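Local coordinates for core protein VP7 (African horsesickness virus, PDB 1AHS) that forms the surface of the viral core as a homotrimeric structural protein and binds the structural protein VP3, at residues V106-P111 with S116-E121; I59-R64 with V85-V90. One frame throughout, in Å; residues are numbered along the deposited sequence.

Contact 1: residues V106-P111 with S116-E121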
loop_
_atom_site.group_PDB
_atom_site.type_symbol
_atom_site.label_atom_id
_atom_site.label_comp_id
_atom_site.label_asym_id
_atom_site.label_seq_id
_atom_site.Cartn_x
_atom_site.Cartn_y
_atom_site.Cartn_z
ATOM N N VAL B 106 17.603 14.767 8.346
ATOM C CA VAL B 106 17.317 13.334 8.294
ATOM C C VAL B 106 18.125 12.830 7.112
ATOM O O VAL B 106 17.901 13.285 5.997
ATOM C CB VAL B 106 15.847 13.080 8.045
ATOM C CG1 VAL B 106 15.597 11.618 7.830
ATOM C CG2 VAL B 106 15.061 13.529 9.247
ATOM N N ASN B 107 19.170 12.037 7.364
ATOM C CA ASN B 107 20.017 11.511 6.277
ATOM C C ASN B 107 19.735 10.045 6.126
ATOM O O ASN B 107 19.495 9.297 7.085
ATOM C CB ASN B 107 21.504 11.742 6.498
ATOM C CG ASN B 107 21.862 13.217 6.588
ATOM O OD1 ASN B 107 21.847 13.946 5.614
ATOM N ND2 ASN B 107 22.188 13.655 7.781
ATOM N N VAL B 108 19.864 9.616 4.901
ATOM C CA VAL B 108 19.498 8.277 4.566
ATOM C C VAL B 108 20.701 7.699 3.815
ATOM O O VAL B 108 21.374 8.416 3.062
ATOM C CB VAL B 108 18.190 8.434 3.738
ATOM C CG1 VAL B 108 18.455 8.511 2.258
ATOM C CG2 VAL B 108 17.164 7.512 4.173
ATOM N N GLY B 109 21.065 6.459 4.118
ATOM C CA GLY B 109 22.198 5.894 3.424
ATOM C C GLY B 109 22.032 4.456 3.010
ATOM O O GLY B 109 21.435 3.661 3.726
ATOM N N ASN B 110 22.588 4.133 1.852
ATOM C CA ASN B 110 22.560 2.771 1.317
ATOM C C ASN B 110 23.991 2.431 0.873
ATOM O O ASN B 110 24.308 2.505 -0.314
ATOM C CB ASN B 110 21.588 2.667 0.130
ATOM C CG ASN B 110 21.479 1.255 -0.429
ATOM O OD1 ASN B 110 21.309 0.271 0.312
ATOM N ND2 ASN B 110 21.548 1.153 -1.737
ATOM N N PRO B 111 24.896 2.141 1.837
ATOM C CA PRO B 111 26.275 1.814 1.496
ATOM C C PRO B 111 26.431 0.500 0.749
ATOM O O PRO B 111 27.377 0.340 -0.027
ATOM C CB PRO B 111 26.943 1.768 2.860
ATOM C CG PRO B 111 25.853 1.284 3.763
ATOM C CD PRO B 111 24.712 2.126 3.301
ATOM N N SER B 116 18.111 -0.343 -3.061
ATOM C CA SER B 116 17.252 -0.525 -1.894
ATOM C C SER B 116 16.102 0.479 -1.905
ATOM O O SER B 116 16.207 1.504 -2.574
ATOM C CB SER B 116 18.059 -0.319 -0.613
ATOM O OG SER B 116 19.095 -1.288 -0.482
ATOM N N ILE B 117 14.989 0.159 -1.238
ATOM C CA ILE B 117 13.892 1.122 -1.133
ATOM C C ILE B 117 13.608 1.219 0.360
ATOM O O ILE B 117 13.548 0.188 1.023
ATOM C CB ILE B 117 12.594 0.689 -1.819
ATOM C CG1 ILE B 117 12.755 0.597 -3.319
ATOM C CG2 ILE B 117 11.534 1.758 -1.641
ATOM C CD1 ILE B 117 11.476 0.231 -3.973
ATOM N N LEU B 118 13.530 2.436 0.908
ATOM C CA LEU B 118 13.215 2.626 2.325
ATOM C C LEU B 118 11.842 3.255 2.422
ATOM O O LEU B 118 11.518 4.189 1.666
ATOM C CB LEU B 118 14.194 3.579 2.992
ATOM C CG LEU B 118 15.538 3.106 3.523
ATOM C CD1 LEU B 118 16.256 2.191 2.572
ATOM C CD2 LEU B 118 16.366 4.327 3.750
ATOM N N GLN B 119 11.072 2.780 3.396
ATOM C CA GLN B 119 9.735 3.264 3.646
ATOM C C GLN B 119 9.702 4.052 4.952
ATOM O O GLN B 119 10.307 3.607 5.917
ATOM C CB GLN B 119 8.809 2.056 3.765
ATOM C CG GLN B 119 7.443 2.407 4.242
ATOM C CD GLN B 119 6.530 1.221 4.424
ATOM O OE1 GLN B 119 6.065 0.636 3.436
ATOM N NE2 GLN B 119 6.203 0.897 5.690
ATOM N N PHE B 120 8.980 5.181 4.995
ATOM C CA PHE B 120 8.831 6.002 6.215
ATOM C C PHE B 120 7.363 6.054 6.460
ATOM O O PHE B 120 6.641 6.444 5.593
ATOM C CB PHE B 120 9.296 7.441 5.987
ATOM C CG PHE B 120 10.761 7.564 5.797
ATOM C CD1 PHE B 120 11.589 7.689 6.878
ATOM C CD2 PHE B 120 11.321 7.438 4.539
ATOM C CE1 PHE B 120 12.975 7.686 6.694
ATOM C CE2 PHE B 120 12.705 7.434 4.341
ATOM C CZ PHE B 120 13.527 7.550 5.416
ATOM N N GLU B 121 6.900 5.685 7.627
ATOM C CA GLU B 121 5.485 5.730 7.849
ATOM C C GLU B 121 5.247 6.671 9.001
ATOM O O GLU B 121 5.771 6.450 10.074
ATOM C CB GLU B 121 4.984 4.344 8.252
ATOM C CG GLU B 121 3.516 4.328 8.673
ATOM C CD GLU B 121 3.021 2.957 9.011
ATOM O OE1 GLU B 121 3.791 1.981 8.834
ATOM O OE2 GLU B 121 1.852 2.840 9.439
#
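The phenyl ring of F120 receives V108 at its edge: methyl CG2 lies close to the ring plane, 3.8 Å from CZ, so the valine abuts the rim of the aromatic. The other flat group is the carboxamide of N110, approached from above its plane by the hydroxyl of S116. Both meetings lie inside the antiparallel beta sandwich that makes up this top domain of VP7. Strand 106-110 belongs to one sheet and strand 116-121 to the other; a four-residue loop takes the chain across, and the two segments run at 149° with their axes 8.8 Å apart. They therefore face each other through side chains, as expected of strands on opposite layers.

V108 carries the apolar half through a single methyl. Besides touching F120, its CG2 presses on CD2 of L118 at 3.3 Å, closer than two methyls normally sit, as the two side chains run antiparallel past one another. W63 and V85 also touch L118, while M37 packs on V108, so the cluster draws on both sheets.

Near the loop that joins the strands the buried contact turns polar. With CG anti to the backbone N (chi1 -178°), N110 carries its amide oxygen to the S116 hydroxyl. The amide nitrogen ND2 is bonded to the carbonyl oxygens of D38 and R114, which should fix the rotation of the group and is consistent with the oxygen facing S116. In turn the S116 hydroxyl, also linked to the backbone N of A80, donates to N110: OG lies 2.8 Å from OD1, 48° out of the carbonyl plane rather than on a lone pair.

Contact 2: residues I59-R64 with V85-V90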
loop_
_atom_site.group_PDB
_atom_site.type_symbol
_atom_site.label_atom_id
_atom_site.label_comp_id
_atom_site.label_asym_id
_atom_site.label_seq_id
_atom_site.Cartn_x
_atom_site.Cartn_y
_atom_site.Cartn_z
ATOM N N ILE B 59 6.640 15.427 14.151
ATOM C CA ILE B 59 6.142 14.261 13.407
ATOM C C ILE B 59 6.731 13.014 14.036
ATOM O O ILE B 59 7.896 13.017 14.354
ATOM C CB ILE B 59 6.665 14.329 11.979
ATOM C CG1 ILE B 59 5.721 15.132 11.140
ATOM C CG2 ILE B 59 6.889 12.980 11.357
ATOM C CD1 ILE B 59 6.120 15.041 9.718
ATOM N N TYR B 60 5.948 11.965 14.248
ATOM C CA TYR B 60 6.480 10.724 14.805
ATOM C C TYR B 60 6.588 9.732 13.643
ATOM O O TYR B 60 5.629 9.585 12.907
ATOM C CB TYR B 60 5.505 10.163 15.832
ATOM C CG TYR B 60 5.657 10.708 17.240
ATOM C CD1 TYR B 60 6.556 10.129 18.126
ATOM C CD2 TYR B 60 4.960 11.838 17.669
ATOM C CE1 TYR B 60 6.774 10.654 19.416
ATOM C CE2 TYR B 60 5.173 12.384 18.966
ATOM C CZ TYR B 60 6.092 11.785 19.833
ATOM O OH TYR B 60 6.365 12.301 21.100
ATOM N N PHE B 61 7.720 9.065 13.442
ATOM C CA PHE B 61 7.823 8.107 12.336
ATOM C C PHE B 61 8.721 6.898 12.566
ATOM O O PHE B 61 9.487 6.897 13.509
ATOM C CB PHE B 61 8.298 8.819 11.095
ATOM C CG PHE B 61 9.762 9.153 11.090
ATOM C CD1 PHE B 61 10.707 8.196 10.754
ATOM C CD2 PHE B 61 10.183 10.468 11.286
ATOM C CE1 PHE B 61 12.036 8.546 10.603
ATOM C CE2 PHE B 61 11.503 10.824 11.139
ATOM C CZ PHE B 61 12.428 9.864 10.796
ATOM N N VAL B 62 8.562 5.850 11.755
ATOM C CA VAL B 62 9.432 4.670 11.810
ATOM C C VAL B 62 9.875 4.447 10.402
ATOM O O VAL B 62 9.183 4.841 9.490
ATOM C CB VAL B 62 8.753 3.353 12.187
ATOM C CG1 VAL B 62 8.528 3.308 13.585
ATOM C CG2 VAL B 62 7.449 3.189 11.528
ATOM N N TRP B 63 11.050 3.863 10.208
ATOM C CA TRP B 63 11.488 3.543 8.859
ATOM C C TRP B 63 11.881 2.064 8.811
ATOM O O TRP B 63 12.036 1.409 9.842
ATOM C CB TRP B 63 12.661 4.413 8.444
ATOM C CG TRP B 63 13.912 4.079 9.132
ATOM C CD1 TRP B 63 14.313 4.496 10.366
ATOM C CD2 TRP B 63 14.945 3.228 8.636
ATOM N NE1 TRP B 63 15.533 3.954 10.665
ATOM C CE2 TRP B 63 15.944 3.170 9.619
ATOM C CE3 TRP B 63 15.121 2.492 7.444
ATOM C CZ2 TRP B 63 17.106 2.406 9.454
ATOM C CZ3 TRP B 63 16.291 1.726 7.283
ATOM C CH2 TRP B 63 17.257 1.695 8.281
ATOM N N ARG B 64 11.885 1.500 7.616
ATOM C CA ARG B 64 12.325 0.137 7.426
ATOM C C ARG B 64 12.559 -0.133 5.968
ATOM O O ARG B 64 12.047 0.572 5.110
ATOM C CB ARG B 64 11.450 -0.922 8.116
ATOM C CG ARG B 64 10.012 -0.883 7.890
ATOM C CD ARG B 64 9.327 -0.108 9.001
ATOM N NE ARG B 64 8.354 -0.882 9.776
ATOM C CZ ARG B 64 7.041 -0.719 9.687
ATOM N NH1 ARG B 64 6.521 0.178 8.841
ATOM N NH2 ARG B 64 6.259 -1.427 10.473
ATOM N N VAL B 85 19.584 5.345 8.745
ATOM C CA VAL B 85 18.883 6.610 8.748
ATOM C C VAL B 85 19.415 7.361 9.989
ATOM O O VAL B 85 19.535 6.763 11.066
ATOM C CB VAL B 85 17.338 6.349 8.836
ATOM C CG1 VAL B 85 16.591 7.610 9.205
ATOM C CG2 VAL B 85 16.824 5.833 7.512
ATOM N N THR B 86 19.912 8.584 9.815
ATOM C CA THR B 86 20.340 9.344 10.982
ATOM C C THR B 86 19.430 10.566 11.128
ATOM O O THR B 86 18.998 11.144 10.123
ATOM C CB THR B 86 21.822 9.785 10.916
ATOM O OG1 THR B 86 22.072 10.591 9.763
ATOM C CG2 THR B 86 22.704 8.605 10.869
ATOM N N VAL B 87 18.993 10.850 12.352
ATOM C CA VAL B 87 18.188 12.043 12.597
ATOM C C VAL B 87 18.975 12.939 13.577
ATOM O O VAL B 87 19.186 12.576 14.750
ATOM C CB VAL B 87 16.805 11.735 13.188
ATOM C CG1 VAL B 87 16.048 13.030 13.383
ATOM C CG2 VAL B 87 16.006 10.835 12.265
ATOM N N ASP B 88 19.433 14.089 13.080
ATOM C CA ASP B 88 20.219 15.058 13.869
ATOM C C ASP B 88 21.545 14.403 14.190
ATOM O O ASP B 88 22.062 14.540 15.302
ATOM C CB ASP B 88 19.522 15.428 15.206
ATOM C CG ASP B 88 19.716 16.909 15.608
ATOM O OD1 ASP B 88 20.468 17.660 14.944
ATOM O OD2 ASP B 88 19.058 17.337 16.584
ATOM N N GLY B 89 22.077 13.653 13.234
ATOM C CA GLY B 89 23.329 12.967 13.487
ATOM C C GLY B 89 23.205 11.671 14.283
ATOM O O GLY B 89 24.137 10.882 14.316
ATOM N N VAL B 90 22.084 11.443 14.954
ATOM C CA VAL B 90 21.892 10.205 15.702
ATOM C C VAL B 90 21.396 9.097 14.768
ATOM O O VAL B 90 20.467 9.288 13.970
ATOM C CB VAL B 90 20.853 10.383 16.799
ATOM C CG1 VAL B 90 20.648 9.072 17.570
ATOM C CG2 VAL B 90 21.263 11.507 17.712
#
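A CH-pi contact between V85 and W63 dominates this pairing. Methyl CG2 of V85 sits over one face of the indole, 3.5 Å from the centroid of the five-membered ring and only 17° off its normal; the nearest single atom is CD2 of W63, 3.4 Å from V85 CG2. The rest of the valine follows the same face, with CB 3.5 Å from NE1. W63 can present a face here because its CG lies between the backbone N and the carbonyl carbon (chi1 71°), while NE1 donates to the carbonyl oxygen of V92, a bond that should restrain the rotation of the indole. L118 and F120 of strand 116-122 also pack against this tryptophan.

Purely apolar contact is lighter. F61 and V87 reach out from facing strands, and CZ of the phenylalanine reaches CG2 of V87 at 4.0 Å, obliquely to the ring. W100, on strand 98-100, touches both residues. The two pairs, two residues apart on each strand, bridge the layers of the beta sandwich: strand 59-65 is in the five-stranded sheet, strand 84-87 in the four-stranded one.

Within segment 85-90 the backbone closes a hairpin: V87 to V90 form a type I' turn, with D88 and G89 at positive phi, and the backbone pairs V87 N with V90 O at 2.7 Å and V90 N with V87 O at 3.1 Å.

R64, whose side chain leaves the strand away from segment 85-90, forms a salt bridge through NH1 with E121 OE1, and its NE hydrogen-bonds A7 O of a neighbouring subunit.

How the contacts relate
Followed from the N terminus, the chain lays down strand 59-65, makes an 18-residue excursion that includes the small pair 69-70 and 76-77, and returns as strand 84-87, where contact 2 closes that loop. Strands 90-92 and 98-100 follow before 106-111, and contact 1 then closes a much shorter loop of four residues. The contacts are thus in series, neither nesting nor crossing, yet each spans the two sheets. They meet laterally: N107 O and T86 N, 2.9 Å apart, probably bond within one sheet, and Q119 N and R64 O, 3.0 Å apart, within the other. The four strands therefore form two neighbouring pairs packed layer on layer.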